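Local structure of extracellular ligand-binding receptor (Rhodopseudomonas palustris, 4F06) at residues L209-A214 and V225-T230; D232-P237 and I249-H254; E344-D349 and R355-F360. The protein binds p-hydroxybenzoic acid as the solute-binding protein of an ABC transporter, probably delivering lignin-derived aromatic acids for uptake. One frame throughout, in Å; residues are numbered along the deposited sequence.

Interaction 1. Residues L209-A214 and V225-T230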
ATOM      1  N   LEU A 209      -7.615   4.138  12.499  1.00  8.96           N
ATOM      2  CA  LEU A 209      -8.148   3.653  13.756  1.00  9.38           C
ATOM      3  C   LEU A 209      -9.223   4.624  14.291  1.00  9.45           C
ATOM      4  O   LEU A 209     -10.297   4.221  14.770  1.00  9.81           O
ATOM      5  CB  LEU A 209      -7.019   3.489  14.780  1.00 11.63           C
ATOM      6  CG  LEU A 209      -7.497   2.796  16.089  1.00 13.51           C
ATOM      7  CD1 LEU A 209      -7.985   1.377  15.815  1.00 17.72           C
ATOM      8  CD2 LEU A 209      -6.370   2.702  17.093  1.00 20.02           C
ATOM      9  N   GLY A 210      -8.915   5.915  14.241  1.00  8.79           N
ATOM     10  CA  GLY A 210      -9.885   6.928  14.710  1.00  9.11           C
ATOM     11  C   GLY A 210     -11.150   6.938  13.928  1.00  8.68           C
ATOM     12  O   GLY A 210     -12.233   7.031  14.498  1.00  9.05           O
ATOM     13  N   PHE A 211     -11.044   6.838  12.606  1.00  8.05           N
ATOM     14  CA  PHE A 211     -12.240   6.888  11.767  1.00  7.70           C
ATOM     15  C   PHE A 211     -13.131   5.673  12.071  1.00  7.65           C
ATOM     16  O   PHE A 211     -14.323   5.835  12.269  1.00  8.02           O
ATOM     17  CB  PHE A 211     -11.835   6.925  10.270  1.00  7.98           C
ATOM     18  CG  PHE A 211     -13.011   7.066   9.343  1.00  6.43           C
ATOM     19  CD1 PHE A 211     -13.768   5.961   8.967  1.00  8.29           C
ATOM     20  CD2 PHE A 211     -13.347   8.327   8.834  1.00  7.41           C
ATOM     21  CE1 PHE A 211     -14.866   6.158   8.112  1.00  8.51           C
ATOM     22  CE2 PHE A 211     -14.396   8.500   7.954  1.00  9.17           C
ATOM     23  CZ  PHE A 211     -15.173   7.401   7.592  1.00  9.33           C
ATOM     24  N   VAL A 212     -12.558   4.482  12.128  1.00  7.89           N
ATOM     25  CA  VAL A 212     -13.390   3.284  12.336  1.00  7.87           C
ATOM     26  C   VAL A 212     -14.045   3.323  13.725  1.00  8.41           C
ATOM     27  O   VAL A 212     -15.221   2.977  13.877  1.00  9.04           O
ATOM     28  CB  VAL A 212     -12.582   2.005  12.096  1.00  8.67           C
ATOM     29  CG1 VAL A 212     -13.372   0.755  12.518  1.00 10.52           C
ATOM     30  CG2 VAL A 212     -12.221   1.923  10.608  1.00  9.52           C
ATOM     31  N   LYS A 213     -13.256   3.701  14.744  1.00  8.07           N
ATOM     32  CA  LYS A 213     -13.834   3.754  16.075  1.00 10.17           C
ATOM     33  C   LYS A 213     -14.968   4.765  16.132  1.00  9.41           C
ATOM     34  O   LYS A 213     -15.969   4.514  16.792  1.00  9.99           O
ATOM     35  CB  LYS A 213     -12.750   4.082  17.081  1.00 11.79           C
ATOM     36  CG  LYS A 213     -11.884   2.889  17.417  1.00 13.44           C
ATOM     37  CD  LYS A 213     -10.823   3.259  18.443  1.00 19.82           C
ATOM     38  CE  LYS A 213     -10.090   2.046  19.030  1.00 19.27           C
ATOM     39  NZ  LYS A 213     -10.907   1.284  20.036  1.00 18.19           N
ATOM     40  N   ALA A 214     -14.857   5.915  15.463  1.00  8.80           N
ATOM     41  CA  ALA A 214     -15.941   6.893  15.448  1.00  7.97           C
ATOM     42  C   ALA A 214     -17.164   6.375  14.707  1.00  7.59           C
ATOM     43  O   ALA A 214     -18.297   6.675  15.101  1.00  9.49           O
ATOM     44  CB  ALA A 214     -15.455   8.188  14.829  1.00  9.40           C
ATOM     45  N   VAL A 225     -25.608   1.672   8.236  1.00 12.39           N
ATOM     46  CA  VAL A 225     -24.788   2.359   7.232  1.00 12.09           C
ATOM     47  C   VAL A 225     -23.533   1.510   7.091  1.00 11.91           C
ATOM     48  O   VAL A 225     -22.706   1.466   7.998  1.00 14.20           O
ATOM     49  CB  VAL A 225     -24.403   3.785   7.681  1.00 11.88           C
ATOM     50  CG1 VAL A 225     -23.574   4.478   6.578  1.00 12.82           C
ATOM     51  CG2 VAL A 225     -25.637   4.621   7.991  1.00 15.04           C
ATOM     52  N   LYS A 226     -23.425   0.791   5.974  1.00 12.38           N
ATOM     53  CA  LYS A 226     -22.343  -0.170   5.763  1.00 13.06           C
ATOM     54  C   LYS A 226     -21.042   0.590   5.465  1.00 10.72           C
ATOM     55  O   LYS A 226     -21.060   1.722   4.987  1.00 13.77           O
ATOM     56  CB  LYS A 226     -22.663  -1.133   4.618  1.00 15.86           C
ATOM     57  CG  LYS A 226     -23.920  -1.929   4.860  1.00 21.70           C
ATOM     58  CD  LYS A 226     -24.224  -2.792   3.652  1.00 27.16           C
ATOM     59  CE  LYS A 226     -25.431  -3.698   3.901  1.00 31.59           C
ATOM     60  NZ  LYS A 226     -25.503  -4.782   2.890  1.00 46.33           N
ATOM     61  N   LEU A 227     -19.911  -0.024   5.811  1.00 11.12           N
ATOM     62  CA  LEU A 227     -18.621   0.564   5.493  1.00  9.63           C
ATOM     63  C   LEU A 227     -17.899  -0.256   4.451  1.00 10.30           C
ATOM     64  O   LEU A 227     -17.654  -1.478   4.645  1.00 12.82           O
ATOM     65  CB  LEU A 227     -17.774   0.656   6.748  1.00 11.34           C
ATOM     66  CG  LEU A 227     -16.386   1.300   6.593  1.00 11.73           C
ATOM     67  CD1 LEU A 227     -16.533   2.720   6.107  1.00 13.08           C
ATOM     68  CD2 LEU A 227     -15.600   1.318   7.910  1.00 14.10           C
HETATM   69  N   MSE A 228     -17.549   0.419   3.347  1.00  9.21           N
HETATM   70  CA  MSE A 228     -16.642  -0.131   2.328  1.00 10.76           C
HETATM   71  C   MSE A 228     -15.381   0.736   2.397  1.00  9.74           C
HETATM   72  O   MSE A 228     -15.436   1.981   2.447  1.00 12.13           O
HETATM   73  CB  MSE A 228     -17.257  -0.043   0.928  1.00 12.05           C
HETATM   74  CG  MSE A 228     -16.324  -0.473  -0.240  1.00 12.92           C
HETATM   75 SE   MSE A 228     -15.779  -2.357  -0.133  0.75 14.91          SE
HETATM   76  CE  MSE A 228     -17.391  -2.973  -0.492  1.00 14.24           C
ATOM     77  N   SER A 229     -14.251   0.084   2.430  1.00  9.74           N
ATOM     78  CA  SER A 229     -13.003   0.811   2.496  1.00  8.51           C
ATOM     79  C   SER A 229     -12.003   0.160   1.580  1.00  7.44           C
ATOM     80  O   SER A 229     -12.202  -0.971   1.144  1.00  8.34           O
ATOM     81  CB  SER A 229     -12.471   0.840   3.927  1.00  9.97           C
ATOM     82  OG  SER A 229     -12.126  -0.441   4.389  1.00 13.39           O
ATOM     83  N   THR A 230     -10.883   0.830   1.299  1.00  8.20           N
ATOM     84  CA  THR A 230      -9.719   0.100   0.846  1.00  7.81           C
ATOM     85  C   THR A 230      -9.103  -0.533   2.110  1.00  7.19           C
ATOM     86  O   THR A 230      -9.354  -0.143   3.273  1.00  8.15           O
ATOM     87  CB  THR A 230      -8.750   0.989   0.097  1.00  8.37           C
ATOM     88  OG1 THR A 230      -8.345   2.067   0.962  1.00  9.21           O
ATOM     89  CG2 THR A 230      -9.375   1.553  -1.170  1.00 10.33           C
TER

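Interaction 2. Residues D232-P237 and I249-H254. With PHB (p-hydroxybenzoic acid), chain B.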
ATOM      1  N   ASP A 232      -6.358  -0.243   3.452  1.00  7.06           N
ATOM      2  CA  ASP A 232      -5.621   0.693   4.306  1.00  6.24           C
ATOM      3  C   ASP A 232      -6.328   0.919   5.625  1.00  6.67           C
ATOM      4  O   ASP A 232      -5.680   1.243   6.621  1.00  7.19           O
ATOM      5  CB  ASP A 232      -5.514   2.025   3.563  1.00  7.04           C
ATOM      6  CG  ASP A 232      -4.919   1.818   2.193  1.00  6.54           C
ATOM      7  OD1 ASP A 232      -3.692   1.711   2.075  1.00  7.13           O
ATOM      8  OD2 ASP A 232      -5.716   1.681   1.234  1.00  7.18           O
ATOM      9  N   VAL A 233      -7.651   0.809   5.612  1.00  6.21           N
ATOM     10  CA  VAL A 233      -8.455   1.223   6.762  1.00  7.11           C
ATOM     11  C   VAL A 233      -8.593   0.121   7.816  1.00  6.94           C
ATOM     12  O   VAL A 233      -8.999   0.410   8.943  1.00  8.57           O
ATOM     13  CB  VAL A 233      -9.808   1.755   6.235  1.00  7.60           C
ATOM     14  CG1 VAL A 233     -10.721   2.189   7.381  1.00 11.01           C
ATOM     15  CG2 VAL A 233      -9.592   2.900   5.234  1.00  9.42           C
ATOM     16  N   VAL A 234      -8.224  -1.126   7.467  1.00  7.16           N
ATOM     17  CA  VAL A 234      -8.413  -2.277   8.341  1.00  7.47           C
ATOM     18  C   VAL A 234      -7.170  -3.154   8.363  1.00  7.30           C
ATOM     19  O   VAL A 234      -7.236  -4.366   8.402  1.00  8.74           O
ATOM     20  CB  VAL A 234      -9.668  -3.079   7.992  1.00  9.08           C
ATOM     21  CG1 VAL A 234     -10.927  -2.309   8.385  1.00 12.09           C
ATOM     22  CG2 VAL A 234      -9.689  -3.433   6.511  1.00  8.67           C
ATOM     23  N   THR A 235      -6.001  -2.541   8.423  1.00  7.26           N
ATOM     24  CA  THR A 235      -4.769  -3.322   8.498  1.00  7.97           C
ATOM     25  C   THR A 235      -4.762  -4.238   9.706  1.00  7.67           C
ATOM     26  O   THR A 235      -5.258  -3.910  10.792  1.00  8.47           O
ATOM     27  CB  THR A 235      -3.493  -2.497   8.421  1.00  9.67           C
ATOM     28  OG1 THR A 235      -3.422  -1.607   9.521  1.00 11.01           O
ATOM     29  CG2 THR A 235      -3.433  -1.720   7.098  1.00 10.59           C
ATOM     30  N   GLU A 236      -4.187  -5.436   9.517  1.00  8.01           N
ATOM     31  CA  GLU A 236      -4.319  -6.505  10.489  1.00  8.55           C
ATOM     32  C   GLU A 236      -3.906  -6.112  11.904  1.00  7.91           C
ATOM     33  O   GLU A 236      -4.587  -6.504  12.856  1.00  8.72           O
ATOM     34  CB  GLU A 236      -3.630  -7.784   9.987  1.00 10.74           C
ATOM     35  CG  GLU A 236      -4.436  -8.492   8.898  1.00 15.64           C
ATOM     36  CD  GLU A 236      -4.153  -7.973   7.496  1.00 15.39           C
ATOM     37  OE1 GLU A 236      -3.422  -6.933   7.292  1.00 16.33           O
ATOM     38  OE2 GLU A 236      -4.676  -8.607   6.566  1.00 10.77           O
ATOM     39  N   PRO A 237      -2.760  -5.403  12.075  1.00  8.30           N
ATOM     40  CA  PRO A 237      -2.377  -5.114  13.477  1.00  9.75           C
ATOM     41  C   PRO A 237      -3.340  -4.220  14.221  1.00  9.05           C
ATOM     42  O   PRO A 237      -3.318  -4.210  15.453  1.00 10.80           O
ATOM     43  CB  PRO A 237      -1.006  -4.450  13.333  1.00 11.58           C
ATOM     44  CG  PRO A 237      -0.497  -5.048  12.023  1.00 13.30           C
ATOM     45  CD  PRO A 237      -1.699  -5.061  11.125  1.00 11.49           C
ATOM     46  N   ILE A 249     -16.911  -5.427   8.615  1.00  9.97           N
ATOM     47  CA  ILE A 249     -16.461  -4.312   7.768  1.00  8.79           C
ATOM     48  C   ILE A 249     -15.861  -4.913   6.475  1.00  8.59           C
ATOM     49  O   ILE A 249     -15.033  -5.836   6.525  1.00  8.42           O
ATOM     50  CB  ILE A 249     -15.411  -3.448   8.492  1.00  8.72           C
ATOM     51  CG1 ILE A 249     -16.115  -2.661   9.629  1.00  9.73           C
ATOM     52  CG2 ILE A 249     -14.687  -2.501   7.503  1.00  9.38           C
ATOM     53  CD1 ILE A 249     -15.132  -2.001  10.603  1.00 11.04           C
ATOM     54  N   LEU A 250     -16.239  -4.344   5.340  1.00  7.94           N
ATOM     55  CA  LEU A 250     -15.794  -4.779   4.026  1.00  7.17           C
ATOM     56  C   LEU A 250     -14.631  -3.909   3.538  1.00  7.33           C
ATOM     57  O   LEU A 250     -14.629  -2.672   3.733  1.00  8.71           O
ATOM     58  CB  LEU A 250     -16.932  -4.674   3.003  1.00  9.12           C
ATOM     59  CG  LEU A 250     -18.144  -5.551   3.329  1.00 11.37           C
ATOM     60  CD1 LEU A 250     -19.308  -5.223   2.407  1.00 15.84           C
ATOM     61  CD2 LEU A 250     -17.776  -7.033   3.252  1.00 15.49           C
ATOM     62  N   SER A 251     -13.670  -4.525   2.854  1.00  7.06           N
ATOM     63  CA  SER A 251     -12.598  -3.762   2.234  1.00  6.47           C
ATOM     64  C   SER A 251     -12.110  -4.451   0.996  1.00  6.17           C
ATOM     65  O   SER A 251     -12.175  -5.686   0.905  1.00  7.01           O
ATOM     66  CB  SER A 251     -11.440  -3.556   3.234  1.00  7.67           C
ATOM     67  OG  SER A 251     -10.855  -4.793   3.622  1.00  7.49           O
ATOM     68  N   THR A 252     -11.512  -3.690   0.076  1.00  6.11           N
ATOM     69  CA  THR A 252     -10.828  -4.267  -1.064  1.00  6.03           C
ATOM     70  C   THR A 252      -9.334  -4.000  -0.918  1.00  5.53           C
ATOM     71  O   THR A 252      -8.906  -2.896  -0.570  1.00  6.77           O
ATOM     72  CB  THR A 252     -11.375  -3.746  -2.399  1.00  7.09           C
ATOM     73  OG1 THR A 252     -11.398  -2.316  -2.328  1.00  7.82           O
ATOM     74  CG2 THR A 252     -12.773  -4.318  -2.659  1.00  8.00           C
ATOM     75  N   TYR A 253      -8.522  -4.998  -1.209  1.00  5.98           N
ATOM     76  CA  TYR A 253      -7.094  -4.825  -1.077  1.00  5.81           C
ATOM     77  C   TYR A 253      -6.366  -5.946  -1.769  1.00  4.79           C
ATOM     78  O   TYR A 253      -6.904  -7.060  -1.977  1.00  5.78           O
ATOM     79  CB  TYR A 253      -6.653  -4.824   0.383  1.00  6.02           C
ATOM     80  CG  TYR A 253      -5.580  -3.820   0.789  1.00  5.27           C
ATOM     81  CD1 TYR A 253      -5.560  -2.503   0.256  1.00  5.62           C
ATOM     82  CD2 TYR A 253      -4.662  -4.113   1.820  1.00  6.38           C
ATOM     83  CE1 TYR A 253      -4.663  -1.536   0.721  1.00  6.11           C
ATOM     84  CE2 TYR A 253      -3.807  -3.142   2.331  1.00  6.72           C
ATOM     85  CZ  TYR A 253      -3.810  -1.869   1.787  1.00  6.42           C
ATOM     86  OH  TYR A 253      -2.939  -0.929   2.315  1.00  7.14           O
ATOM     87  N   HIS A 254      -5.106  -5.680  -2.085  1.00  5.41           N
ATOM     88  CA  HIS A 254      -4.226  -6.602  -2.804  1.00  5.52           C
ATOM     89  C   HIS A 254      -3.524  -7.625  -1.896  1.00  5.27           C
ATOM     90  O   HIS A 254      -2.922  -8.561  -2.396  1.00  6.99           O
ATOM     91  CB  HIS A 254      -3.175  -5.772  -3.575  1.00  5.77           C
ATOM     92  CG  HIS A 254      -2.409  -4.918  -2.635  1.00  5.21           C
ATOM     93  ND1 HIS A 254      -2.998  -3.892  -1.923  1.00  6.12           N
ATOM     94  CD2 HIS A 254      -1.111  -5.035  -2.183  1.00  5.46           C
ATOM     95  CE1 HIS A 254      -2.095  -3.400  -1.054  1.00  6.24           C
ATOM     96  NE2 HIS A 254      -0.934  -4.074  -1.213  1.00  5.80           N
TER
HETATM   97  C1' PHB B 401       0.146   7.345   0.422  1.00  5.03           C
HETATM   98  O1' PHB B 401       0.239   7.169  -0.801  1.00  5.40           O
HETATM   99  O2' PHB B 401       0.471   8.446   0.986  1.00  5.57           O
HETATM  100  C1  PHB B 401      -0.426   6.236   1.247  1.00  5.47           C
HETATM  101  C2  PHB B 401      -1.292   5.291   0.662  1.00  5.23           C
HETATM  102  C3  PHB B 401      -1.860   4.301   1.427  1.00  5.87           C
HETATM  103  C4  PHB B 401      -1.619   4.242   2.784  1.00  5.78           C
HETATM  104  C5  PHB B 401      -0.781   5.164   3.377  1.00  6.07           C
HETATM  105  C6  PHB B 401      -0.189   6.174   2.629  1.00  6.13           C
HETATM  106  O4  PHB B 401      -2.191   3.322   3.585  1.00  6.32           O

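Interaction 3. Residues E344-D349 and R355-F360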
ATOM      1  N   GLU A 344     -13.795  -9.391   4.266  1.00  7.39           N
ATOM      2  CA  GLU A 344     -14.667  -8.996   5.376  1.00  8.11           C
ATOM      3  C   GLU A 344     -13.925  -9.268   6.678  1.00  7.34           C
ATOM      4  O   GLU A 344     -13.274 -10.333   6.807  1.00  7.97           O
ATOM      5  CB  GLU A 344     -15.973  -9.833   5.342  1.00 11.14           C
ATOM      6  CG  GLU A 344     -16.956  -9.482   6.442  1.00 12.84           C
ATOM      7  CD  GLU A 344     -18.224 -10.335   6.344  1.00 19.40           C
ATOM      8  OE1 GLU A 344     -18.502 -10.849   5.267  1.00 26.95           O
ATOM      9  OE2 GLU A 344     -18.917 -10.486   7.328  1.00 37.77           O
ATOM     10  N   VAL A 345     -14.037  -8.377   7.657  1.00  7.29           N
ATOM     11  CA  VAL A 345     -13.425  -8.678   8.969  1.00  7.87           C
ATOM     12  C   VAL A 345     -14.211  -9.822   9.601  1.00  7.68           C
ATOM     13  O   VAL A 345     -15.452  -9.720   9.708  1.00  9.31           O
ATOM     14  CB  VAL A 345     -13.450  -7.430   9.881  1.00  7.94           C
ATOM     15  CG1 VAL A 345     -12.877  -7.789  11.242  1.00  9.51           C
ATOM     16  CG2 VAL A 345     -12.631  -6.261   9.251  1.00  8.41           C
ATOM     17  N   GLU A 346     -13.503 -10.891   9.976  1.00  8.28           N
ATOM     18  CA  GLU A 346     -14.117 -12.090  10.540  1.00  9.71           C
ATOM     19  C   GLU A 346     -13.250 -12.568  11.687  1.00  9.84           C
ATOM     20  O   GLU A 346     -12.094 -12.249  11.766  1.00 10.98           O
ATOM     21  CB  GLU A 346     -14.161 -13.238   9.500  1.00 10.25           C
ATOM     22  CG  GLU A 346     -15.078 -12.956   8.339  1.00 12.04           C
ATOM     23  CD  GLU A 346     -15.250 -14.160   7.425  1.00 15.47           C
ATOM     24  OE1 GLU A 346     -14.684 -15.274   7.712  1.00 19.76           O
ATOM     25  OE2 GLU A 346     -15.984 -13.980   6.421  1.00 19.57           O
ATOM     26  N   LYS A 347     -13.836 -13.396  12.568  1.00 11.17           N
ATOM     27  CA  LYS A 347     -13.103 -14.045  13.622  1.00 12.34           C
ATOM     28  C   LYS A 347     -12.965 -15.499  13.214  1.00 12.57           C
ATOM     29  O   LYS A 347     -13.971 -16.192  13.016  1.00 17.50           O
ATOM     30  CB  LYS A 347     -13.789 -13.891  14.964  1.00 14.83           C
ATOM     31  CG  LYS A 347     -12.882 -14.401  16.108  1.00 20.64           C
ATOM     32  CD  LYS A 347     -13.589 -14.828  17.386  1.00 35.85           C
ATOM     33  CE  LYS A 347     -14.650 -13.876  17.861  1.00 41.75           C
ATOM     34  NZ  LYS A 347     -15.098 -14.334  19.220  1.00 47.44           N
ATOM     35  N   VAL A 348     -11.715 -15.955  13.090  1.00 11.53           N
ATOM     36  CA  VAL A 348     -11.413 -17.340  12.685  1.00 13.35           C
ATOM     37  C   VAL A 348     -10.375 -17.897  13.664  1.00 13.93           C
ATOM     38  O   VAL A 348      -9.297 -17.289  13.868  1.00 14.28           O
ATOM     39  CB  VAL A 348     -10.859 -17.382  11.239  1.00 16.23           C
ATOM     40  CG1 VAL A 348     -10.434 -18.795  10.886  1.00 19.65           C
ATOM     41  CG2 VAL A 348     -11.920 -16.879  10.263  1.00 17.27           C
ATOM     42  N   ASP A 349     -10.709 -19.027  14.306  1.00 16.95           N
ATOM     43  CA  ASP A 349      -9.828 -19.635  15.330  1.00 20.64           C
ATOM     44  C   ASP A 349      -9.342 -18.607  16.351  1.00 17.77           C
ATOM     45  O   ASP A 349      -8.165 -18.555  16.694  1.00 21.14           O
ATOM     46  CB  ASP A 349      -8.638 -20.381  14.704  1.00 22.45           C
ATOM     47  CG  ASP A 349      -9.063 -21.539  13.840  1.00 28.64           C
ATOM     48  OD1 ASP A 349     -10.205 -22.028  13.999  1.00 25.99           O
ATOM     49  OD2 ASP A 349      -8.254 -21.956  12.986  1.00 46.40           O
ATOM     50  N   ARG A 355     -10.895 -11.749   5.980  1.00  7.80           N
ATOM     51  CA  ARG A 355     -11.083 -12.979   5.224  1.00  7.73           C
ATOM     52  C   ARG A 355     -11.357 -12.618   3.766  1.00  7.52           C
ATOM     53  O   ARG A 355     -12.306 -11.877   3.489  1.00  7.93           O
ATOM     54  CB  ARG A 355     -12.295 -13.722   5.774  1.00  8.32           C
ATOM     55  CG  ARG A 355     -12.580 -15.069   5.055  1.00 10.65           C
ATOM     56  CD  ARG A 355     -11.691 -16.140   5.697  1.00 17.36           C
ATOM     57  NE  ARG A 355     -11.881 -17.485   5.205  1.00 21.67           N
ATOM     58  CZ  ARG A 355     -12.797 -18.353   5.628  1.00 23.01           C
ATOM     59  NH1 ARG A 355     -12.832 -19.569   5.056  1.00 32.56           N
ATOM     60  NH2 ARG A 355     -13.661 -18.033   6.604  1.00 25.33           N
ATOM     61  N   GLU A 356     -10.568 -13.142   2.835  1.00  6.82           N
ATOM     62  CA  GLU A 356     -10.790 -12.891   1.398  1.00  6.66           C
ATOM     63  C   GLU A 356     -11.961 -13.733   0.919  1.00  7.10           C
ATOM     64  O   GLU A 356     -11.943 -14.981   1.050  1.00  9.92           O
ATOM     65  CB  GLU A 356      -9.529 -13.209   0.576  1.00  7.53           C
ATOM     66  CG  GLU A 356      -8.364 -12.273   0.967  1.00  8.26           C
ATOM     67  CD  GLU A 356      -7.050 -12.675   0.347  1.00  8.54           C
ATOM     68  OE1 GLU A 356      -6.861 -13.893   0.057  1.00  9.18           O
ATOM     69  OE2 GLU A 356      -6.162 -11.807   0.187  1.00  7.68           O
ATOM     70  N   LEU A 357     -12.965 -13.064   0.354  1.00  6.77           N
ATOM     71  CA  LEU A 357     -14.229 -13.707  -0.051  1.00  7.50           C
ATOM     72  C   LEU A 357     -14.355 -13.775  -1.576  1.00  7.88           C
ATOM     73  O   LEU A 357     -15.114 -14.582  -2.093  1.00  9.51           O
ATOM     74  CB  LEU A 357     -15.431 -12.892   0.459  1.00 10.15           C
ATOM     75  CG  LEU A 357     -15.519 -12.673   1.947  1.00 13.86           C
ATOM     76  CD1 LEU A 357     -16.775 -11.888   2.251  1.00 18.09           C
ATOM     77  CD2 LEU A 357     -15.522 -13.985   2.705  1.00 18.30           C
ATOM     78  N   GLU A 358     -13.701 -12.855  -2.288  1.00  7.08           N
ATOM     79  CA  GLU A 358     -13.790 -12.798  -3.732  1.00  7.73           C
ATOM     80  C   GLU A 358     -12.504 -12.255  -4.279  1.00  6.71           C
ATOM     81  O   GLU A 358     -11.859 -11.422  -3.637  1.00  7.92           O
ATOM     82  CB  GLU A 358     -14.986 -11.944  -4.143  1.00  9.91           C
ATOM     83  CG  GLU A 358     -15.266 -11.943  -5.622  1.00 11.87           C
ATOM     84  CD  GLU A 358     -16.556 -11.185  -5.947  1.00 12.94           C
ATOM     85  OE1 GLU A 358     -17.085 -10.447  -5.080  1.00 15.75           O
ATOM     86  OE2 GLU A 358     -16.986 -11.265  -7.108  1.00 16.80           O
ATOM     87  N   THR A 359     -12.119 -12.722  -5.457  1.00  7.16           N
ATOM     88  CA  THR A 359     -10.913 -12.252  -6.157  1.00  7.20           C
ATOM     89  C   THR A 359     -11.297 -11.538  -7.453  1.00  6.99           C
ATOM     90  O   THR A 359     -12.161 -12.031  -8.182  1.00  8.02           O
ATOM     91  CB  THR A 359     -10.025 -13.470  -6.537  1.00  7.28           C
ATOM     92  OG1 THR A 359      -9.700 -14.181  -5.328  1.00  8.29           O
ATOM     93  CG2 THR A 359      -8.713 -13.022  -7.177  1.00  9.59           C
ATOM     94  N   PHE A 360     -10.625 -10.409  -7.717  1.00  6.58           N
ATOM     95  CA  PHE A 360     -10.735  -9.717  -9.014  1.00  6.91           C
ATOM     96  C   PHE A 360      -9.328  -9.791  -9.582  1.00  6.07           C
ATOM     97  O   PHE A 360      -8.430  -9.035  -9.185  1.00  7.25           O
ATOM     98  CB  PHE A 360     -11.210  -8.267  -8.808  1.00  7.50           C
ATOM     99  CG  PHE A 360     -12.543  -8.186  -8.138  1.00  8.83           C
ATOM    100  CD1 PHE A 360     -13.716  -8.341  -8.869  1.00 13.14           C
ATOM    101  CD2 PHE A 360     -12.659  -8.018  -6.783  1.00 10.09           C
ATOM    102  CE1 PHE A 360     -14.971  -8.310  -8.262  1.00 14.70           C
ATOM    103  CE2 PHE A 360     -13.907  -7.998  -6.155  1.00 12.03           C
ATOM    104  CZ  PHE A 360     -15.066  -8.166  -6.901  1.00 13.83           C
TER

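Interaction 1. Residues L209-A214 and V225-T230
Leu227 reaches from strand 226-230 to helix 206-217 with both methyls of its fork, each to a different side chain of the helix. CD1 of Leu227 goes to Phe211, where it sits at the ring edge close to the ring plane, 4.3 Å from CE1 of Phe211. The aromatic ring offers its rim, not its face, to the leucine. CD2 of Leu227 goes to Val212, at 4.4 Å from CG2 of that valine. Phe211 points directly at the strand from its CA, whereas Val212 leaves the helix at a slant and brings only one of its two methyls to bear. The first torsion of Phe211 explains its reach: CG of Phe211 lies anti to the backbone N (chi1 -176°), which carries the ring out from the helix to the strand. Leu227 is extended in the same sense, with its CG anti to its own N (chi1 -178°), and the fork at the end spreads its methyls to the two helical neighbours.

The evidence is of a light, wholly apolar contact. The two segments bury 92 Å² between them, the CA atoms of Val212 and Leu227 are 9.0 Å apart, and both methyl contacts lie at the long end of the van der Waals range. All three side chains are nevertheless buried, because other parts of the fold complete their surroundings.

This is the helix-to-second-strand packing of a beta-alpha-beta unit, strand 197-201, helix 206-217 and strand 226-230, the repeating element of periplasmic binding protein lobes. Phe211 and Leu227 both also rest on Thr200 of the first strand, and Leu227 on Ile198. Val212 also touches Ile249 and Ile242 of helix 239-242, while on the other side of the sheet Met228 packs against Ala130 and Val133 of helix 123-136.

Interaction 2. Residues D232-P237 and I249-H254
The ring of Tyr253 has a neighbour over each face. On one side the imidazole carbon CE1 of His254 stands 3.5 Å above the ring plane, over its centre; on the opposite side the backbone N of Asp232 stands 3.3 Å above the plane, offset toward the rim. The carboxylate of Asp232 then reaches down past the ring to its hydroxyl end, the two planes 81° apart and the side chains crossing at about a right angle. There OH of Tyr253 donates to OD1 of Asp232 over 2.8 Å, approaching from well above the carboxylate plane (69° out of it). The aspartate's CG lies anti to its carbonyl carbon (chi1 -54°), beside the backbone N, which is how the amide and the carboxylate come to meet the same ring.

OD1 of Asp232 has a second donor, O4 of p-hydroxybenzoic acid, at 2.7 Å, and OD2 is held by Thr230 OG1, so three hydroxyls fix the rotation of the carboxylate. In this type I periplasmic binding protein fold the loop after strand 226-230 thus brings Asp232 into the ligand pocket, where it receives the phenol end of the solute, while Tyr253, on the adjoining strand 250-253, probably helps to position it from the second shell. Phe121, itself a pocket residue, meets the rings of Tyr253 and His254.

Farther along the loop, Val234 points at the strand and divides its methyls. CG1 of Val234 packs against CG2 of Ile249 at 3.9 Å; CG2 of Val234 touches the serine of the strand, 3.4 Å from OG of Ser251 and 3.7 Å from its CB. The polar end of Ser251 is satisfied by a hydrogen bond between its OG and NE of Arg343 on strand 336-348.

Interaction 3. Residues E344-D349 and R355-F360
Glu344 and Arg355 form an antiparallel hydrogen-bonded pair in the beta hairpin of strands 336-348 and 351-363. Its two backbone bonds are alike: Glu344 N to Arg355 O is 3.0 Å and Arg355 N to Glu344 O is 2.9 Å, each with an N-H...O angle of 154°.

Beyond this pair, Glu346 lies across the root of Arg355. Its CD is 3.4 Å from CB of the arginine, and OE1 accepts NH2 of Arg355 at 3.1 Å in a salt bridge through its syn lone pair. The carboxylate meets the guanidinium at its edge with the planes 87° apart, so one N-H does the work and no two-pronged pairing forms. The arginine manages this by bending at chi2, which brings NH2 near CG2 of Val348. Putting an alanine in place of Glu346 would probably leave the guanidinium of Arg355 without its carboxylate mate in this contact and free to swing into solvent.

Leu357 completes the face shared by Glu344 and Glu346. It and Glu358 stand opposite Leu342 in a classic beta bulge, consistent with the segments being splayed to 130° between their directions. The leucine's fork covers both acids: CD1 lies 3.6 Å from OE1 of Glu344, and CD2 lies 3.7 Å from OE2 of Glu346.

How the interactions relate
The three contacts follow one another in series along the chain and share one mixed sheet. Their order across it is 226-230, 250-253, 336-348, 351-363, parallel at the first pairing and antiparallel thereafter. Interaction 2 lies between the others, with its centre about 10 Å from each; interactions 1 and 3 are about 17 Å apart between centres and do not touch. Probable backbone bonds join the neighbours: Ser229 O with Thr252 N at 3.0 Å, and Ile249 O with Val345 N, also at 3.0 Å. The sheet links a buried helix packing, the strand beside the loop that carries the pocket aspartate, and a surface hairpin, placing that aspartate in a lobe whose sheet all three share.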